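Local coordinates for PurR transcriptional regulator (Vibrio parahaemolyticus, PDB 3D8U), which probably regulates transcription by binding cis-regulatory DNA as a member of the LacI/PurR family, its periplasmic-binding-protein-like part being the one crystallised, at residues E223-F234 against G263-T272. Sequence-based numbering, arbitrary orientation.
Sequences EHAYPSLTSAEF and GFKLKRRAST
R269 reaches across the loop that leads into strand 231-233 and is gripped there at the edge of its guanidinium group. R269 NE donates to L229 O (2.8 Å), which lies close to the guanidinium plane although the donor stands well above the plane of the carbonyl. R269 NH2 makes a salt bridge with E233 OE2 (2.8 Å), in which the hydrogen bond itself is weak because the N-H points off the oxygen; the two planar groups are turned 40° apart. CG of E223 lies over one guanidinium face and CB of K267 over the opposite one, so the flat group is sandwiched by methylenes while NE and NH2 bond at the edge. Arginine suits this place because its long chain, straight from CG to NE, serves a carbonyl and a carboxylate at once.

T230 has its hydroxyl beside its own backbone N (chi1 -72°), where T230 OG1 accepts the backbone N of R269 (2.8 Å) and shares a hydrogen bond with T272 OG1 (2.7 Å). S271 OG accepts T230 N (3.0 Å). Beyond them the chains form a short two-stranded antiparallel sheet between strands far apart in sequence, E233 N giving a nearly straight bond to K265 O (2.8 Å). A232, in a non-hydrogen-bonded pair with L266, sets its methyl against F264; F264 CB meets F234 CE1 obliquely at 3.6 Å, the two side chains lying side by side.

This small sheet belongs to the periplasmic-binding-protein-like domain, beside its four-stranded parallel sheet: T230 and A232 bond C215, and S271 OG bonds I213 O. T272 OG1 bonds H114 of helix 104-117, where F234 and F264 rest on V107, while P227 and L229 pack against helix 190-203.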
loop_
_atom_site.group_PDB
_atom_site.type_symbol
_atom_site.label_atom_id
_atom_site.label_comp_id
_atom_site.label_asym_id
_atom_site.label_seq_id
_atom_site.Cartn_x
_atom_site.Cartn_y
_atom_site.Cartn_z
ATOM N N GLU B 223 -13.399 -6.440 2.522
ATOM C CA GLU B 223 -14.609 -6.495 3.361
ATOM C C GLU B 223 -15.786 -5.754 2.748
ATOM O O GLU B 223 -16.938 -6.105 2.998
ATOM C CB GLU B 223 -14.346 -5.879 4.733
ATOM C CG GLU B 223 -15.560 -5.927 5.628
ATOM C CD GLU B 223 -15.397 -5.086 6.863
ATOM O OE1 GLU B 223 -14.347 -4.411 6.936
ATOM O OE2 GLU B 223 -16.300 -5.089 7.750
ATOM N N HIS B 224 -15.494 -4.714 1.971
ATOM C CA HIS B 224 -16.540 -3.879 1.466
ATOM C C HIS B 224 -16.617 -3.916 -0.041
ATOM O O HIS B 224 -17.043 -2.938 -0.664
ATOM C CB HIS B 224 -16.358 -2.452 1.955
ATOM C CG HIS B 224 -16.936 -2.198 3.307
ATOM N ND1 HIS B 224 -16.229 -2.412 4.472
ATOM C CD2 HIS B 224 -18.155 -1.748 3.682
ATOM C CE1 HIS B 224 -16.983 -2.099 5.507
ATOM N NE2 HIS B 224 -18.159 -1.699 5.055
ATOM N N ALA B 225 -16.188 -5.029 -0.629
ATOM C CA ALA B 225 -16.449 -5.313 -2.036
ATOM C C ALA B 225 -17.872 -5.894 -2.173
ATOM O O ALA B 225 -18.587 -5.980 -1.192
ATOM C CB ALA B 225 -15.450 -6.274 -2.521
ATOM N N TYR B 226 -18.301 -6.264 -3.372
ATOM C CA TYR B 226 -19.610 -6.890 -3.558
ATOM C C TYR B 226 -19.576 -8.030 -4.571
ATOM O O TYR B 226 -19.150 -7.819 -5.700
ATOM C CB TYR B 226 -20.615 -5.891 -4.078
ATOM C CG TYR B 226 -21.929 -6.553 -4.436
ATOM C CD1 TYR B 226 -22.214 -6.916 -5.756
ATOM C CD2 TYR B 226 -22.882 -6.836 -3.446
ATOM C CE1 TYR B 226 -23.416 -7.530 -6.085
ATOM C CE2 TYR B 226 -24.091 -7.444 -3.763
ATOM C CZ TYR B 226 -24.344 -7.786 -5.084
ATOM O OH TYR B 226 -25.525 -8.399 -5.400
ATOM N N PRO B 227 -20.028 -9.234 -4.180
ATOM C CA PRO B 227 -20.375 -9.638 -2.828
ATOM C C PRO B 227 -19.121 -9.493 -1.987
ATOM O O PRO B 227 -18.039 -9.663 -2.529
ATOM C CB PRO B 227 -20.685 -11.121 -3.001
ATOM C CG PRO B 227 -21.130 -11.255 -4.371
ATOM C CD PRO B 227 -20.234 -10.340 -5.127
ATOM N N SER B 228 -19.249 -9.155 -0.707
ATOM C CA SER B 228 -18.098 -8.953 0.163
ATOM C C SER B 228 -17.387 -10.265 0.263
ATOM O O SER B 228 -18.022 -11.315 0.141
ATOM C CB SER B 228 -18.584 -8.620 1.548
ATOM O OG SER B 228 -19.505 -9.608 1.958
ATOM N N LEU B 229 -16.088 -10.263 0.526
ATOM C CA LEU B 229 -15.443 -11.562 0.466
ATOM C C LEU B 229 -14.814 -12.142 1.708
ATOM O O LEU B 229 -14.071 -11.485 2.430
ATOM C CB LEU B 229 -14.503 -11.685 -0.751
ATOM C CG LEU B 229 -13.769 -10.480 -1.318
ATOM C CD1 LEU B 229 -12.875 -9.916 -0.226
ATOM C CD2 LEU B 229 -13.002 -10.931 -2.559
ATOM N N THR B 230 -15.132 -13.409 1.906
ATOM C CA THR B 230 -14.561 -14.225 2.948
ATOM C C THR B 230 -13.054 -14.150 2.881
ATOM O O THR B 230 -12.458 -14.492 1.873
ATOM C CB THR B 230 -14.984 -15.682 2.749
ATOM O OG1 THR B 230 -16.367 -15.817 3.078
ATOM C CG2 THR B 230 -14.166 -16.623 3.608
ATOM N N SER B 231 -12.424 -13.725 3.957
ATOM C CA SER B 231 -10.992 -13.717 3.975
ATOM C C SER B 231 -10.401 -13.847 5.363
ATOM O O SER B 231 -11.079 -13.693 6.389
ATOM C CB SER B 231 -10.527 -12.397 3.434
ATOM O OG SER B 231 -10.207 -11.613 4.553
ATOM N N ALA B 232 -9.100 -14.068 5.361
ATOM C CA ALA B 232 -8.326 -14.242 6.568
ATOM C C ALA B 232 -7.736 -12.917 6.922
ATOM O O ALA B 232 -7.222 -12.239 6.052
ATOM C CB ALA B 232 -7.223 -15.216 6.320
ATOM N N GLU B 233 -7.800 -12.544 8.198
ATOM C CA GLU B 233 -7.269 -11.263 8.613
ATOM C C GLU B 233 -6.226 -11.441 9.672
ATOM O O GLU B 233 -6.213 -12.460 10.332
ATOM C CB GLU B 233 -8.389 -10.364 9.094
ATOM C CG GLU B 233 -9.257 -9.872 7.946
ATOM C CD GLU B 233 -10.307 -8.930 8.412
ATOM O OE1 GLU B 233 -10.231 -8.492 9.570
ATOM O OE2 GLU B 233 -11.216 -8.622 7.632
ATOM N N PHE B 234 -5.342 -10.460 9.807
ATOM C CA PHE B 234 -4.261 -10.527 10.775
ATOM C C PHE B 234 -4.184 -9.170 11.443
ATOM O O PHE B 234 -4.700 -8.200 10.921
ATOM C CB PHE B 234 -2.914 -10.831 10.099
ATOM C CG PHE B 234 -2.933 -12.019 9.161
ATOM C CD1 PHE B 234 -2.532 -13.268 9.600
ATOM C CD2 PHE B 234 -3.318 -11.871 7.834
ATOM C CE1 PHE B 234 -2.537 -14.351 8.749
ATOM C CE2 PHE B 234 -3.343 -12.948 6.975
ATOM C CZ PHE B 234 -2.942 -14.188 7.426
ATOM N N GLY B 263 -1.844 -15.771 15.558
ATOM C CA GLY B 263 -2.582 -16.222 14.386
ATOM C C GLY B 263 -3.440 -15.225 13.622
ATOM O O GLY B 263 -2.985 -14.146 13.278
ATOM N N PHE B 264 -4.682 -15.610 13.348
ATOM C CA PHE B 264 -5.525 -14.925 12.375
ATOM C C PHE B 264 -7.004 -15.220 12.597
ATOM O O PHE B 264 -7.343 -16.181 13.256
ATOM C CB PHE B 264 -5.127 -15.351 10.962
ATOM C CG PHE B 264 -5.577 -16.717 10.604
ATOM C CD1 PHE B 264 -4.879 -17.839 11.063
ATOM C CD2 PHE B 264 -6.702 -16.905 9.814
ATOM C CE1 PHE B 264 -5.298 -19.143 10.732
ATOM C CE2 PHE B 264 -7.132 -18.228 9.489
ATOM C CZ PHE B 264 -6.427 -19.338 9.960
ATOM N N LYS B 265 -7.893 -14.397 12.057
ATOM C CA LYS B 265 -9.310 -14.706 12.146
ATOM C C LYS B 265 -9.788 -14.913 10.725
ATOM O O LYS B 265 -9.365 -14.181 9.833
ATOM C CB LYS B 265 -10.120 -13.574 12.798
ATOM C CG LYS B 265 -9.370 -12.606 13.725
ATOM C CD LYS B 265 -9.161 -13.203 15.090
ATOM C CE LYS B 265 -8.276 -12.313 15.954
ATOM N NZ LYS B 265 -8.980 -11.111 16.499
ATOM N N LEU B 266 -10.649 -15.915 10.527
ATOM C CA LEU B 266 -11.380 -16.118 9.287
ATOM C C LEU B 266 -12.782 -15.467 9.298
ATOM O O LEU B 266 -13.774 -16.110 9.664
ATOM C CB LEU B 266 -11.553 -17.605 9.037
ATOM C CG LEU B 266 -11.706 -18.188 7.629
ATOM C CD1 LEU B 266 -12.830 -19.195 7.620
ATOM C CD2 LEU B 266 -11.962 -17.129 6.580
ATOM N N LYS B 267 -12.852 -14.207 8.868
ATOM C CA LYS B 267 -14.106 -13.509 8.513
ATOM C C LYS B 267 -14.900 -14.180 7.368
ATOM O O LYS B 267 -14.563 -14.021 6.174
ATOM C CB LYS B 267 -13.779 -12.061 8.085
ATOM C CG LYS B 267 -13.011 -11.258 9.119
ATOM C CD LYS B 267 -13.753 -11.277 10.463
ATOM C CE LYS B 267 -12.845 -10.881 11.600
ATOM N NZ LYS B 267 -13.691 -10.413 12.758
ATOM N N ARG B 268 -15.954 -14.915 7.724
ATOM C CA ARG B 268 -16.799 -15.572 6.736
ATOM C C ARG B 268 -17.769 -14.547 6.197
ATOM O O ARG B 268 -18.535 -13.996 6.965
ATOM C CB ARG B 268 -17.577 -16.699 7.392
ATOM C CG ARG B 268 -16.714 -17.785 8.009
ATOM C CD ARG B 268 -17.270 -18.248 9.349
ATOM N NE ARG B 268 -16.786 -19.593 9.667
ATOM C CZ ARG B 268 -15.608 -19.868 10.233
ATOM N NH1 ARG B 268 -15.264 -21.131 10.454
ATOM N NH2 ARG B 268 -14.769 -18.888 10.573
ATOM N N ARG B 269 -17.720 -14.254 4.894
ATOM C CA ARG B 269 -18.658 -13.298 4.272
ATOM C C ARG B 269 -19.338 -13.897 3.049
ATOM O O ARG B 269 -19.396 -15.117 2.922
ATOM C CB ARG B 269 -17.969 -12.004 3.868
ATOM C CG ARG B 269 -16.816 -11.644 4.715
ATOM C CD ARG B 269 -16.369 -10.331 4.235
ATOM N NE ARG B 269 -15.002 -10.003 4.620
ATOM C CZ ARG B 269 -14.666 -9.446 5.776
ATOM N NH1 ARG B 269 -15.601 -9.169 6.687
ATOM N NH2 ARG B 269 -13.392 -9.166 6.003
ATOM N N ALA B 270 -19.833 -13.053 2.136
ATOM C CA ALA B 270 -20.655 -13.569 1.040
ATOM C C ALA B 270 -19.934 -14.581 0.176
ATOM O O ALA B 270 -20.471 -15.658 -0.078
ATOM C CB ALA B 270 -21.210 -12.483 0.205
ATOM N N SER B 271 -18.710 -14.276 -0.241
ATOM C CA SER B 271 -18.103 -15.018 -1.344
ATOM C C SER B 271 -17.845 -16.501 -1.042
ATOM O O SER B 271 -17.338 -17.238 -1.919
ATOM C CB SER B 271 -16.805 -14.363 -1.757
ATOM O OG SER B 271 -15.835 -14.579 -0.749
ATOM N N THR B 272 -18.157 -16.942 0.183
ATOM C CA THR B 272 -18.176 -18.381 0.459
ATOM C C THR B 272 -19.440 -18.875 1.072
ATOM O O THR B 272 -19.441 -19.951 1.647
ATOM C CB THR B 272 -17.008 -18.899 1.342
ATOM O OG1 THR B 272 -17.108 -18.361 2.662
ATOM C CG2 THR B 272 -15.682 -18.556 0.733
#